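Local coordinates for transmembrane oligosaccharyl transferase (Archaeoglobus fulgidus, PDB 3WAJ), which belongs to the STT3/AglB family of membrane-embedded oligosaccharyl transferases, joining an N-terminal transmembrane domain of the GT-C clan to soluble domains, with a zinc ion bound, at residues E130-R135 with M408-W413; V171-T176 with F219-I224; F230-L235 with K244-V249; L248-T253 with V289-F294; Y295-W300 with K314-A319. All coordinates share one frame; numbering follows the deposited sequence.

Contact 1 of 5, residues E130-R135 with M408-W413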
# COMPACT_ATOMS: atom_id res chain seq x y z
N GLU A 130 20.08 -19.03 -20.82
CA GLU A 130 20.10 -18.51 -22.18
C GLU A 130 21.19 -17.48 -22.41
O GLU A 130 21.55 -17.17 -23.55
CB GLU A 130 18.73 -17.91 -22.52
CG GLU A 130 18.03 -18.61 -23.67
CD GLU A 130 18.38 -20.08 -23.74
OE1 GLU A 130 18.07 -20.83 -22.79
OE2 GLU A 130 18.97 -20.50 -24.76
N VAL A 131 21.70 -16.93 -21.32
CA VAL A 131 22.76 -15.94 -21.39
C VAL A 131 24.07 -16.65 -21.17
O VAL A 131 25.04 -16.47 -21.91
CB VAL A 131 22.59 -14.84 -20.33
CG1 VAL A 131 23.85 -14.00 -20.22
CG2 VAL A 131 21.38 -13.96 -20.65
N PHE A 132 24.09 -17.50 -20.16
CA PHE A 132 25.29 -18.25 -19.83
C PHE A 132 25.17 -19.74 -20.15
O PHE A 132 24.94 -20.11 -21.31
CB PHE A 132 25.68 -17.99 -18.37
CG PHE A 132 25.77 -16.53 -18.02
CD1 PHE A 132 26.69 -15.71 -18.67
CD2 PHE A 132 24.95 -15.97 -17.07
CE1 PHE A 132 26.79 -14.36 -18.35
CE2 PHE A 132 25.04 -14.62 -16.74
CZ PHE A 132 25.97 -13.82 -17.39
N ASP A 133 25.32 -20.59 -19.14
CA ASP A 133 25.23 -22.03 -19.32
C ASP A 133 24.21 -22.65 -18.37
O ASP A 133 23.35 -21.96 -17.83
CB ASP A 133 26.60 -22.69 -19.13
CG ASP A 133 27.18 -22.42 -17.76
OD1 ASP A 133 26.44 -22.53 -16.76
OD2 ASP A 133 28.39 -22.09 -17.68
N LYS A 134 24.33 -23.96 -18.15
CA LYS A 134 23.42 -24.67 -17.26
C LYS A 134 23.87 -24.66 -15.80
O LYS A 134 23.05 -24.60 -14.89
CB LYS A 134 23.30 -26.14 -17.67
CG LYS A 134 22.01 -26.48 -18.39
CD LYS A 134 22.26 -27.36 -19.60
CE LYS A 134 21.04 -27.42 -20.51
NZ LYS A 134 21.15 -28.51 -21.51
N ARG A 135 25.18 -24.73 -15.59
CA ARG A 135 25.75 -24.73 -14.25
C ARG A 135 25.28 -23.49 -13.51
O ARG A 135 24.84 -23.56 -12.36
CB ARG A 135 27.28 -24.76 -14.32
CG ARG A 135 27.84 -25.86 -15.20
CD ARG A 135 28.71 -26.82 -14.41
NE ARG A 135 29.00 -28.04 -15.15
CZ ARG A 135 29.96 -28.90 -14.83
NH1 ARG A 135 30.72 -28.68 -13.77
NH2 ARG A 135 30.15 -29.99 -15.56
N MET A 408 25.52 -8.98 -23.34
CA MET A 408 25.34 -7.54 -23.44
C MET A 408 23.90 -7.14 -23.07
O MET A 408 23.69 -6.15 -22.38
CB MET A 408 25.69 -7.02 -24.83
CG MET A 408 25.69 -5.50 -24.92
SD MET A 408 25.65 -4.89 -26.61
CE MET A 408 24.21 -5.75 -27.25
N ALA A 409 22.94 -7.94 -23.52
CA ALA A 409 21.53 -7.68 -23.24
C ALA A 409 21.28 -7.66 -21.73
O ALA A 409 20.58 -6.79 -21.22
CB ALA A 409 20.65 -8.72 -23.92
N LEU A 410 21.88 -8.61 -21.03
CA LEU A 410 21.70 -8.72 -19.58
C LEU A 410 22.22 -7.48 -18.84
O LEU A 410 21.55 -6.97 -17.93
CB LEU A 410 22.36 -10.00 -19.06
CG LEU A 410 21.69 -10.68 -17.86
CD1 LEU A 410 20.36 -11.34 -18.24
CD2 LEU A 410 22.67 -11.68 -17.25
N LEU A 411 23.40 -7.00 -19.22
CA LEU A 411 23.99 -5.80 -18.62
C LEU A 411 23.11 -4.57 -18.80
O LEU A 411 22.93 -3.78 -17.88
CB LEU A 411 25.39 -5.55 -19.18
CG LEU A 411 26.50 -6.23 -18.37
CD1 LEU A 411 27.80 -6.34 -19.15
CD2 LEU A 411 26.71 -5.48 -17.06
N ILE A 412 22.57 -4.43 -20.01
CA ILE A 412 21.69 -3.33 -20.37
C ILE A 412 20.44 -3.37 -19.49
O ILE A 412 19.97 -2.34 -19.02
CB ILE A 412 21.27 -3.42 -21.85
CG1 ILE A 412 22.47 -3.20 -22.77
CG2 ILE A 412 20.17 -2.42 -22.19
CD1 ILE A 412 22.12 -3.24 -24.25
N TRP A 413 19.91 -4.57 -19.29
CA TRP A 413 18.76 -4.76 -18.41
C TRP A 413 19.12 -4.34 -16.99
O TRP A 413 18.36 -3.61 -16.35
CB TRP A 413 18.32 -6.23 -18.44
CG TRP A 413 17.38 -6.62 -17.33
CD1 TRP A 413 16.13 -6.11 -17.08
CD2 TRP A 413 17.60 -7.63 -16.34
NE1 TRP A 413 15.57 -6.73 -15.99
CE2 TRP A 413 16.45 -7.68 -15.52
CE3 TRP A 413 18.66 -8.50 -16.07
CZ2 TRP A 413 16.34 -8.56 -14.44
CZ3 TRP A 413 18.54 -9.38 -14.99
CH2 TRP A 413 17.39 -9.40 -14.20

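Contact 2 of 5, residues V171-T176 with F219-I224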
# COMPACT_ATOMS: atom_id res chain seq x y z
N VAL A 171 11.30 -11.06 -16.21
CA VAL A 171 12.36 -12.05 -16.37
C VAL A 171 12.00 -13.05 -17.47
O VAL A 171 12.83 -13.37 -18.32
CB VAL A 171 12.65 -12.77 -15.05
CG1 VAL A 171 13.79 -13.78 -15.22
CG2 VAL A 171 13.01 -11.75 -13.98
N SER A 172 10.77 -13.55 -17.43
CA SER A 172 10.25 -14.44 -18.46
C SER A 172 10.40 -13.82 -19.83
O SER A 172 10.81 -14.50 -20.77
CB SER A 172 8.77 -14.77 -18.24
OG SER A 172 8.60 -15.63 -17.14
N ALA A 173 10.06 -12.54 -19.95
CA ALA A 173 10.12 -11.86 -21.24
C ALA A 173 11.56 -11.80 -21.76
O ALA A 173 11.80 -12.05 -22.94
CB ALA A 173 9.51 -10.47 -21.15
N LEU A 174 12.51 -11.51 -20.87
CA LEU A 174 13.91 -11.47 -21.25
C LEU A 174 14.41 -12.85 -21.71
O LEU A 174 14.91 -13.01 -22.83
CB LEU A 174 14.76 -10.98 -20.09
CG LEU A 174 14.49 -9.58 -19.53
CD1 LEU A 174 15.34 -9.35 -18.30
CD2 LEU A 174 14.75 -8.50 -20.58
N GLY A 175 14.27 -13.84 -20.83
CA GLY A 175 14.71 -15.20 -21.12
C GLY A 175 14.09 -15.79 -22.36
O GLY A 175 14.76 -16.45 -23.15
N THR A 176 12.80 -15.54 -22.55
CA THR A 176 12.10 -16.05 -23.73
C THR A 176 12.48 -15.26 -24.98
O THR A 176 12.51 -15.81 -26.08
CB THR A 176 10.57 -16.03 -23.55
OG1 THR A 176 10.13 -14.69 -23.26
CG2 THR A 176 10.12 -16.99 -22.45
N PHE A 219 4.83 -1.62 -20.17
CA PHE A 219 5.26 -1.29 -21.53
C PHE A 219 6.75 -0.93 -21.52
O PHE A 219 7.41 -0.98 -22.54
CB PHE A 219 4.44 -0.12 -22.08
CG PHE A 219 4.64 1.16 -21.32
CD1 PHE A 219 5.69 2.02 -21.65
CD2 PHE A 219 3.83 1.48 -20.25
CE1 PHE A 219 5.92 3.18 -20.93
CE2 PHE A 219 4.04 2.65 -19.53
CZ PHE A 219 5.09 3.50 -19.87
N ILE A 220 7.25 -0.53 -20.35
CA ILE A 220 8.65 -0.15 -20.17
C ILE A 220 9.64 -1.24 -20.62
O ILE A 220 10.78 -0.93 -20.94
CB ILE A 220 8.92 0.25 -18.68
CG1 ILE A 220 10.10 1.21 -18.58
CG2 ILE A 220 9.19 -0.99 -17.82
CD1 ILE A 220 9.97 2.41 -19.45
N ILE A 221 9.21 -2.50 -20.64
CA ILE A 221 10.08 -3.57 -21.14
C ILE A 221 10.36 -3.37 -22.63
O ILE A 221 11.37 -3.84 -23.16
CB ILE A 221 9.46 -4.97 -20.88
CG1 ILE A 221 10.44 -6.09 -21.23
CG2 ILE A 221 8.21 -5.17 -21.70
CD1 ILE A 221 11.68 -6.09 -20.38
N ALA A 222 9.47 -2.66 -23.32
CA ALA A 222 9.66 -2.42 -24.76
C ALA A 222 10.90 -1.56 -25.11
O ALA A 222 11.71 -1.97 -25.93
CB ALA A 222 8.37 -1.90 -25.44
N PRO A 223 11.03 -0.36 -24.48
CA PRO A 223 12.27 0.42 -24.67
C PRO A 223 13.52 -0.37 -24.31
O PRO A 223 14.54 -0.25 -24.99
CB PRO A 223 12.11 1.57 -23.67
CG PRO A 223 10.65 1.71 -23.47
CD PRO A 223 10.04 0.36 -23.67
N ILE A 224 13.43 -1.19 -23.26
CA ILE A 224 14.57 -2.00 -22.83
C ILE A 224 15.08 -2.93 -23.93
O ILE A 224 16.25 -2.89 -24.30
CB ILE A 224 14.25 -2.80 -21.55
CG1 ILE A 224 14.10 -1.86 -20.34
CG2 ILE A 224 15.31 -3.85 -21.26
CD1 ILE A 224 13.66 -2.56 -19.07

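Contact 3 of 5, residues F230-L235 with K244-V249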
# COMPACT_ATOMS: atom_id res chain seq x y z
N PHE A 230 19.43 -1.40 -30.50
CA PHE A 230 20.23 -0.20 -30.68
C PHE A 230 21.72 -0.53 -30.57
O PHE A 230 22.48 -0.33 -31.51
CB PHE A 230 19.84 0.86 -29.65
CG PHE A 230 20.65 2.12 -29.75
CD1 PHE A 230 20.31 3.11 -30.66
CD2 PHE A 230 21.75 2.33 -28.93
CE1 PHE A 230 21.05 4.29 -30.76
CE2 PHE A 230 22.50 3.51 -29.02
CZ PHE A 230 22.15 4.48 -29.93
N PHE A 231 22.12 -1.10 -29.43
CA PHE A 231 23.52 -1.41 -29.17
C PHE A 231 24.11 -2.52 -30.04
O PHE A 231 25.27 -2.44 -30.44
CB PHE A 231 23.76 -1.66 -27.67
CG PHE A 231 23.74 -0.39 -26.84
CD1 PHE A 231 24.69 0.61 -27.04
CD2 PHE A 231 22.76 -0.19 -25.87
CE1 PHE A 231 24.66 1.79 -26.28
CE2 PHE A 231 22.73 0.98 -25.11
CZ PHE A 231 23.67 1.97 -25.31
N ALA A 232 23.33 -3.55 -30.36
CA ALA A 232 23.77 -4.58 -31.31
C ALA A 232 24.06 -4.00 -32.70
O ALA A 232 24.82 -4.57 -33.48
CB ALA A 232 22.76 -5.71 -31.41
N PHE A 233 23.45 -2.85 -32.99
CA PHE A 233 23.69 -2.18 -34.26
C PHE A 233 24.87 -1.20 -34.17
O PHE A 233 25.83 -1.36 -34.92
CB PHE A 233 22.40 -1.51 -34.78
CG PHE A 233 21.46 -2.47 -35.50
CD1 PHE A 233 21.22 -2.34 -36.86
CD2 PHE A 233 20.82 -3.50 -34.81
CE1 PHE A 233 20.36 -3.22 -37.54
CE2 PHE A 233 19.96 -4.40 -35.47
CZ PHE A 233 19.72 -4.26 -36.83
N VAL A 234 24.83 -0.22 -33.26
CA VAL A 234 25.93 0.76 -33.21
C VAL A 234 27.26 0.15 -32.74
O VAL A 234 28.29 0.83 -32.74
CB VAL A 234 25.60 2.03 -32.40
CG1 VAL A 234 24.23 2.56 -32.78
CG2 VAL A 234 25.66 1.73 -30.92
N LEU A 235 27.24 -1.12 -32.34
CA LEU A 235 28.46 -1.84 -31.98
C LEU A 235 28.67 -3.07 -32.86
O LEU A 235 29.38 -4.00 -32.47
CB LEU A 235 28.44 -2.23 -30.50
CG LEU A 235 28.21 -1.07 -29.54
CD1 LEU A 235 28.03 -1.54 -28.10
CD2 LEU A 235 29.36 -0.08 -29.63
N LYS A 244 19.48 -9.26 -38.69
CA LYS A 244 18.22 -9.37 -39.43
C LYS A 244 17.19 -10.23 -38.69
O LYS A 244 16.01 -9.86 -38.60
CB LYS A 244 18.43 -9.87 -40.87
CG LYS A 244 18.73 -8.74 -41.85
CD LYS A 244 18.45 -9.12 -43.29
CE LYS A 244 19.26 -10.32 -43.74
NZ LYS A 244 18.74 -10.85 -45.04
N ASN A 245 17.63 -11.37 -38.16
CA ASN A 245 16.75 -12.21 -37.37
C ASN A 245 16.46 -11.63 -35.97
O ASN A 245 15.33 -11.76 -35.47
CB ASN A 245 17.26 -13.67 -37.30
CG ASN A 245 16.90 -14.48 -38.55
OD1 ASN A 245 15.74 -14.48 -38.99
ND2 ASN A 245 17.89 -15.15 -39.12
N LEU A 246 17.45 -10.98 -35.36
CA LEU A 246 17.24 -10.29 -34.08
C LEU A 246 16.09 -9.31 -34.22
O LEU A 246 15.23 -9.20 -33.34
CB LEU A 246 18.50 -9.53 -33.65
CG LEU A 246 18.30 -8.48 -32.56
CD1 LEU A 246 17.94 -9.16 -31.25
CD2 LEU A 246 19.52 -7.60 -32.37
N SER A 247 16.07 -8.62 -35.36
CA SER A 247 15.03 -7.66 -35.67
C SER A 247 13.69 -8.31 -35.99
O SER A 247 12.64 -7.87 -35.50
CB SER A 247 15.47 -6.78 -36.85
OG SER A 247 16.77 -6.29 -36.63
N LEU A 248 13.71 -9.36 -36.82
CA LEU A 248 12.48 -10.04 -37.24
C LEU A 248 11.74 -10.64 -36.03
O LEU A 248 10.52 -10.51 -35.90
CB LEU A 248 12.76 -11.10 -38.32
CG LEU A 248 12.89 -10.60 -39.77
CD1 LEU A 248 13.35 -11.71 -40.73
CD2 LEU A 248 11.57 -9.99 -40.25
N VAL A 249 12.51 -11.28 -35.15
CA VAL A 249 11.98 -11.80 -33.90
C VAL A 249 11.28 -10.70 -33.08
O VAL A 249 10.17 -10.91 -32.56
CB VAL A 249 13.11 -12.41 -33.06
CG1 VAL A 249 12.67 -12.61 -31.61
CG2 VAL A 249 13.53 -13.72 -33.67

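Contact 4 of 5, residues L248-T253 with V289-F294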
# COMPACT_ATOMS: atom_id res chain seq x y z
N LEU A 248 13.71 -9.36 -36.82
CA LEU A 248 12.48 -10.04 -37.24
C LEU A 248 11.74 -10.64 -36.03
O LEU A 248 10.52 -10.51 -35.90
CB LEU A 248 12.76 -11.10 -38.32
CG LEU A 248 12.89 -10.60 -39.77
CD1 LEU A 248 13.35 -11.71 -40.73
CD2 LEU A 248 11.57 -9.99 -40.25
N VAL A 249 12.51 -11.28 -35.15
CA VAL A 249 11.98 -11.80 -33.90
C VAL A 249 11.28 -10.70 -33.08
O VAL A 249 10.17 -10.91 -32.56
CB VAL A 249 13.11 -12.41 -33.06
CG1 VAL A 249 12.67 -12.61 -31.61
CG2 VAL A 249 13.53 -13.72 -33.67
N ALA A 250 11.93 -9.55 -32.99
CA ALA A 250 11.36 -8.41 -32.28
C ALA A 250 10.07 -7.97 -32.96
O ALA A 250 9.10 -7.65 -32.28
CB ALA A 250 12.37 -7.28 -32.19
N VAL A 251 10.06 -7.95 -34.29
CA VAL A 251 8.85 -7.60 -35.03
C VAL A 251 7.69 -8.50 -34.60
O VAL A 251 6.61 -8.01 -34.26
CB VAL A 251 9.04 -7.66 -36.55
CG1 VAL A 251 7.70 -7.66 -37.26
CG2 VAL A 251 9.88 -6.47 -37.03
N VAL A 252 7.92 -9.81 -34.58
CA VAL A 252 6.89 -10.78 -34.20
C VAL A 252 6.49 -10.61 -32.73
O VAL A 252 5.29 -10.49 -32.42
CB VAL A 252 7.35 -12.24 -34.46
CG1 VAL A 252 6.30 -13.25 -33.96
CG2 VAL A 252 7.61 -12.46 -35.95
N THR A 253 7.49 -10.58 -31.85
CA THR A 253 7.28 -10.40 -30.41
C THR A 253 6.42 -9.17 -30.08
O THR A 253 5.39 -9.26 -29.39
CB THR A 253 8.63 -10.28 -29.69
OG1 THR A 253 9.42 -11.45 -29.93
CG2 THR A 253 8.45 -10.10 -28.20
N VAL A 289 7.21 -1.50 -35.23
CA VAL A 289 7.63 -0.71 -36.37
C VAL A 289 9.13 -0.40 -36.33
O VAL A 289 9.82 -0.59 -37.33
CB VAL A 289 6.81 0.56 -36.48
CG1 VAL A 289 7.32 1.42 -37.62
CG2 VAL A 289 5.35 0.20 -36.67
N ILE A 290 9.61 0.07 -35.17
CA ILE A 290 11.05 0.32 -34.96
C ILE A 290 11.89 -0.90 -35.33
O ILE A 290 12.89 -0.80 -36.05
CB ILE A 290 11.38 0.62 -33.48
CG1 ILE A 290 10.41 1.62 -32.86
CG2 ILE A 290 12.84 1.06 -33.34
CD1 ILE A 290 10.63 3.01 -33.29
N ALA A 291 11.49 -2.05 -34.80
CA ALA A 291 12.16 -3.30 -35.10
C ALA A 291 12.20 -3.53 -36.61
O ALA A 291 13.21 -3.99 -37.14
CB ALA A 291 11.45 -4.44 -34.42
N ALA A 292 11.11 -3.20 -37.29
CA ALA A 292 11.04 -3.37 -38.74
C ALA A 292 11.98 -2.41 -39.44
O ALA A 292 12.54 -2.73 -40.49
CB ALA A 292 9.62 -3.19 -39.24
N ALA A 293 12.14 -1.21 -38.87
CA ALA A 293 13.08 -0.24 -39.45
C ALA A 293 14.50 -0.77 -39.30
O ALA A 293 15.31 -0.65 -40.23
CB ALA A 293 12.93 1.10 -38.79
N PHE A 294 14.78 -1.36 -38.15
CA PHE A 294 16.07 -2.00 -37.91
C PHE A 294 16.35 -3.10 -38.91
O PHE A 294 17.45 -3.21 -39.42
CB PHE A 294 16.11 -2.60 -36.51
CG PHE A 294 16.60 -1.65 -35.47
CD1 PHE A 294 17.96 -1.41 -35.32
CD2 PHE A 294 15.71 -1.02 -34.62
CE1 PHE A 294 18.42 -0.53 -34.34
CE2 PHE A 294 16.17 -0.15 -33.64
CZ PHE A 294 17.52 0.10 -33.50

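Contact 5 of 5, residues Y295-W300 with K314-A319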
# COMPACT_ATOMS: atom_id res chain seq x y z
N TYR A 295 15.35 -3.93 -39.15
CA TYR A 295 15.46 -5.00 -40.13
C TYR A 295 15.88 -4.43 -41.48
O TYR A 295 16.85 -4.90 -42.08
CB TYR A 295 14.10 -5.71 -40.28
CG TYR A 295 14.09 -6.80 -41.34
CD1 TYR A 295 14.93 -7.90 -41.24
CD2 TYR A 295 13.22 -6.73 -42.42
CE1 TYR A 295 14.91 -8.90 -42.19
CE2 TYR A 295 13.20 -7.73 -43.38
CZ TYR A 295 14.05 -8.81 -43.26
OH TYR A 295 14.03 -9.80 -44.22
N GLN A 296 15.14 -3.43 -41.92
CA GLN A 296 15.44 -2.72 -43.15
C GLN A 296 16.84 -2.07 -43.15
O GLN A 296 17.55 -2.09 -44.16
CB GLN A 296 14.37 -1.65 -43.41
CG GLN A 296 14.57 -0.93 -44.72
CD GLN A 296 14.65 -1.88 -45.90
OE1 GLN A 296 13.75 -2.68 -46.14
NE2 GLN A 296 15.74 -1.80 -46.64
N ILE A 297 17.25 -1.50 -42.02
CA ILE A 297 18.58 -0.92 -41.93
C ILE A 297 19.63 -2.00 -42.21
O ILE A 297 20.56 -1.78 -43.02
CB ILE A 297 18.81 -0.21 -40.57
CG1 ILE A 297 18.01 1.10 -40.53
CG2 ILE A 297 20.27 0.09 -40.37
CD1 ILE A 297 18.00 1.78 -39.17
N GLU A 298 19.45 -3.17 -41.60
CA GLU A 298 20.36 -4.28 -41.85
C GLU A 298 20.37 -4.71 -43.34
O GLU A 298 21.43 -5.00 -43.92
CB GLU A 298 20.07 -5.46 -40.92
CG GLU A 298 21.16 -6.55 -40.90
CD GLU A 298 22.55 -6.03 -40.54
OE1 GLU A 298 22.65 -5.10 -39.71
OE2 GLU A 298 23.56 -6.58 -41.07
N LYS A 299 19.19 -4.71 -43.97
CA LYS A 299 19.11 -5.09 -45.39
C LYS A 299 19.93 -4.16 -46.28
O LYS A 299 20.64 -4.64 -47.17
CB LYS A 299 17.65 -5.16 -45.86
CG LYS A 299 16.89 -6.41 -45.34
CD LYS A 299 15.39 -6.36 -45.67
CE LYS A 299 15.15 -6.34 -47.18
NZ LYS A 299 13.70 -6.19 -47.53
N TRP A 300 19.85 -2.86 -46.01
CA TRP A 300 20.64 -1.86 -46.74
C TRP A 300 22.12 -2.06 -46.52
O TRP A 300 22.94 -1.88 -47.43
CB TRP A 300 20.25 -0.44 -46.30
CG TRP A 300 18.95 -0.02 -46.89
CD1 TRP A 300 18.41 -0.45 -48.07
CD2 TRP A 300 18.01 0.91 -46.32
NE1 TRP A 300 17.19 0.16 -48.28
CE2 TRP A 300 16.93 1.00 -47.22
CE3 TRP A 300 17.98 1.66 -45.14
CZ2 TRP A 300 15.82 1.82 -46.98
CZ3 TRP A 300 16.88 2.48 -44.90
CH2 TRP A 300 15.82 2.54 -45.81
N LYS A 314 30.40 2.82 -41.17
CA LYS A 314 29.77 3.75 -40.22
C LYS A 314 28.33 4.03 -40.65
O LYS A 314 27.53 4.59 -39.90
CB LYS A 314 30.56 5.06 -40.13
CG LYS A 314 32.07 4.91 -39.88
CD LYS A 314 32.81 6.24 -40.06
CE LYS A 314 34.32 6.05 -40.16
NZ LYS A 314 35.04 7.29 -40.61
N GLY A 315 28.01 3.61 -41.88
CA GLY A 315 26.72 3.88 -42.48
C GLY A 315 25.57 3.39 -41.63
O GLY A 315 24.65 4.16 -41.31
N MET A 316 25.62 2.12 -41.26
CA MET A 316 24.52 1.54 -40.50
C MET A 316 24.36 2.17 -39.10
O MET A 316 23.26 2.61 -38.76
CB MET A 316 24.61 0.02 -40.44
CG MET A 316 23.50 -0.60 -39.63
SD MET A 316 23.96 -2.20 -39.00
CE MET A 316 25.31 -1.69 -37.95
N PRO A 317 25.45 2.21 -38.30
CA PRO A 317 25.29 2.83 -36.98
C PRO A 317 24.79 4.28 -37.05
O PRO A 317 23.93 4.65 -36.25
CB PRO A 317 26.70 2.77 -36.40
CG PRO A 317 27.30 1.57 -37.04
CD PRO A 317 26.79 1.62 -38.46
N LEU A 318 25.29 5.06 -38.00
CA LEU A 318 24.77 6.41 -38.20
C LEU A 318 23.25 6.43 -38.49
O LEU A 318 22.51 7.22 -37.90
CB LEU A 318 25.51 7.14 -39.31
CG LEU A 318 25.16 8.62 -39.40
CD1 LEU A 318 26.12 9.46 -38.57
CD2 LEU A 318 25.12 9.10 -40.85
N ALA A 319 22.80 5.56 -39.39
CA ALA A 319 21.37 5.46 -39.70
C ALA A 319 20.58 5.13 -38.44
O ALA A 319 19.44 5.57 -38.27
CB ALA A 319 21.12 4.40 -40.74

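Contact 1 of 5, residues E130-R135 with M408-W413
Leu410 overlaps Val131 and Phe132 together, its two methyl branches divided between them. Leu410 CD1 meets Val131 CG2 at 3.7 Å, the two side chains crossing at a slant. Leu410 CD2 lies 3.8 Å from Phe132 CE2 and almost as near to CZ of that ring; here the leucine runs at about a right angle to the phenylalanine, and its methyl comes to the ring obliquely. The same CD2 is also 3.9 Å from Val131 CG1. That valine branch, anti to the backbone N (chi1 167°), has a second task: it rests 3.4 Å above the middle of the Phe132 ring and so backs the ring on one face. The contact joins two parts of the transmembrane helical domain that are far apart in sequence, the C-terminal end of helix 121-131 with the turn after it, and helix 405-420. Asp133 ends that turn as the N-cap of helix 134-144, its OD1 accepting a hydrogen bond from Ala136 N. Helix 429-446 packs round the same place, through Leu441 on Phe132 and through Val437 and Tyr438 on Leu410. Val131 reaches a further helix, 163-181, where it touches Leu178.

Contact 2 of 5, residues V171-T176 with F219-I224
This is a small, buried, wholly apolar helix-to-helix contact inside the transmembrane domain, made where the middle of helix 163-181 faces the first turn of helix 221-234. Ile221 carries one side of it. Its CG1 branch is anti to the backbone N (chi1 -172°), which directs CG1 at the partner helix, and the bend at chi2 leaves CD1 3.9 Å from Leu174 CD2. The isoleucine and leucine chains cross at a slant, and the leucine brings its end towards Ile221 although its CB does not point straight there. Ala173 adds a looser touch, its CB lying 4.5 Å from Ile221 CG1. No hydrogen bond joins the segments; the hydroxyls of Ser172 and Thr176 bond within helix 163-181 and, for Thr176, to a neighbouring helix. Thr176 OG1 donates to Ser172 O at 2.6 Å, one turn back, while the amide Thr176 N bonds to the same oxygen from the opposite face of its carbonyl plane. Ser172 OG likewise pairs with Phe168 O, and Thr176 OG1 is also hydrogen-bonded to Thr207 OG1 of helix 199-214. That helix flanks the contact too, touching Ala173 through Ile208 and Ile221 through Tyr211. Aliphatic packing between helices, with a threonine hydroxyl bonded to the carbonyl one turn back, is a common arrangement in membrane helix bundles, here that of the GT-C domain.

Contact 3 of 5, residues F230-L235 with K244-V249
Ala232 and Phe233 meet Leu246 and Ser247 in the first shell. With CG anti to the backbone N (chi1 164°), Leu246 extends towards helix 221-234; its CD2 touches Ala232 CB at 3.9 Å, and more loosely lies beside the rim of the Phe233 ring, 4.5 Å from CE2. Ser247 OG also comes to that rim near the ring plane, 3.6 Å from Phe233 CZ. The serine oxygen makes no hydrogen bond across the contact; it is tied to Arg243 O, one turn earlier in its own helix, so the ring meets a hydroxyl that already has a partner. Farther out, Phe294 of helix 278-303 packs edge-to-face with Phe233, and Phe405 lies against both Ala232 and Leu246. The short helical segments run nearly antiparallel, 161° between their directions, with axes 11.3 Å apart at closest approach. Helices 221-234 and 243-261, following each other along the chain through a short connection, thus form an antiparallel helical hairpin of the transmembrane domain.

Contact 4 of 5, residues L248-T253 with V289-F294
Ala291 and Val251 carry most of this contact, with Ala250 beside them. Ala291 CB faces the other helix and touches two residues at once, lying 3.7 Å from Ala250 CB and the same distance from Val251 CG2. That valine methyl also sits 3.5 Å from Ala292 N and 4.0 Å from Ala292 CB, against the backbone of helix 278-303. The small residues let the helices come close: the axes of 248-253 and 289-294 approach to 8.0 Å, nearly antiparallel at 163°. Met229 of helix 221-234 packs on both Ala250 and Ala291. On helix 243-261, Thr253 turns its hydroxyl back to its own backbone, OG1 donating to Val249 O at 2.8 Å from well above the carbonyl plane. Between these segments the closest meetings are of methyl groups with one another and with a backbone N, and no hydrogen bond crosses, so the contact rests on van der Waals packing.

Contact 5 of 5, residues Y295-W300 with K314-A319
Ile297 and Met316 make the main apolar contact, Ile297 CG2 standing 3.4 Å from Met316 CG with the two side chains crossing at about a right angle. Both groups are set by their first torsion: CG2 of the isoleucine and CG of the methionine (chi1 179°) are each anti to the backbone N. The other branch of Ile297 runs towards the next turn of helix 315-332, where CD1 lies 4.4 Å from Ala319 CB and slightly nearer to Ala319 O. These helices, 278-303 and 315-332, run nearly antiparallel in the transmembrane domain, 157° between the short segments, with axes 9.8 Å apart at closest approach. The loop between them, holding the short helix 305-308, folds back so that Phe306 touches both Met316 and Ala319. Beside the apolar contact a carboxylate oxygen meets a sulfur. Glu298 starts out away from helix 315-332, but its chain bends at chi2 (57°) and brings OE1 to 3.3 Å from Met316 SD, which is not a hydrogen bond; OE1 has its hydrogen-bond partner outside the two segments. The charge is probably balanced by Arg243, whose NH1 forms a salt bridge with Glu298 OE2, while Asp302 OD1, a like charge, lies close to the same oxygen. Phe233 of helix 221-234 touches Glu298 and Met316 alike.

In the fold
Contacts 2, 3 and 5 are buried, whereas contacts 1 and 4 are partly buried; none is purely a surface contact. Helix 221-234 serves contacts 2 and 3, helix 243-261 contacts 3 and 4, and helix 278-303 contacts 4 and 5, so these four follow one another along successive helices. Contact 1 spans the longest stretch of sequence, and touches contact 2 through Trp413 on Leu174 and contact 3 through Ile412 and Met408 on Phe231. In contacts 1, 2 and 4 all the meeting side chains are apolar; contact 4, with alanines at the interface, has closer axes than contacts 3 and 5. Contact 3 adds a serine hydroxyl, contact 5 a carboxylate; Arg243 serves both, by backbone O and guanidinium respectively.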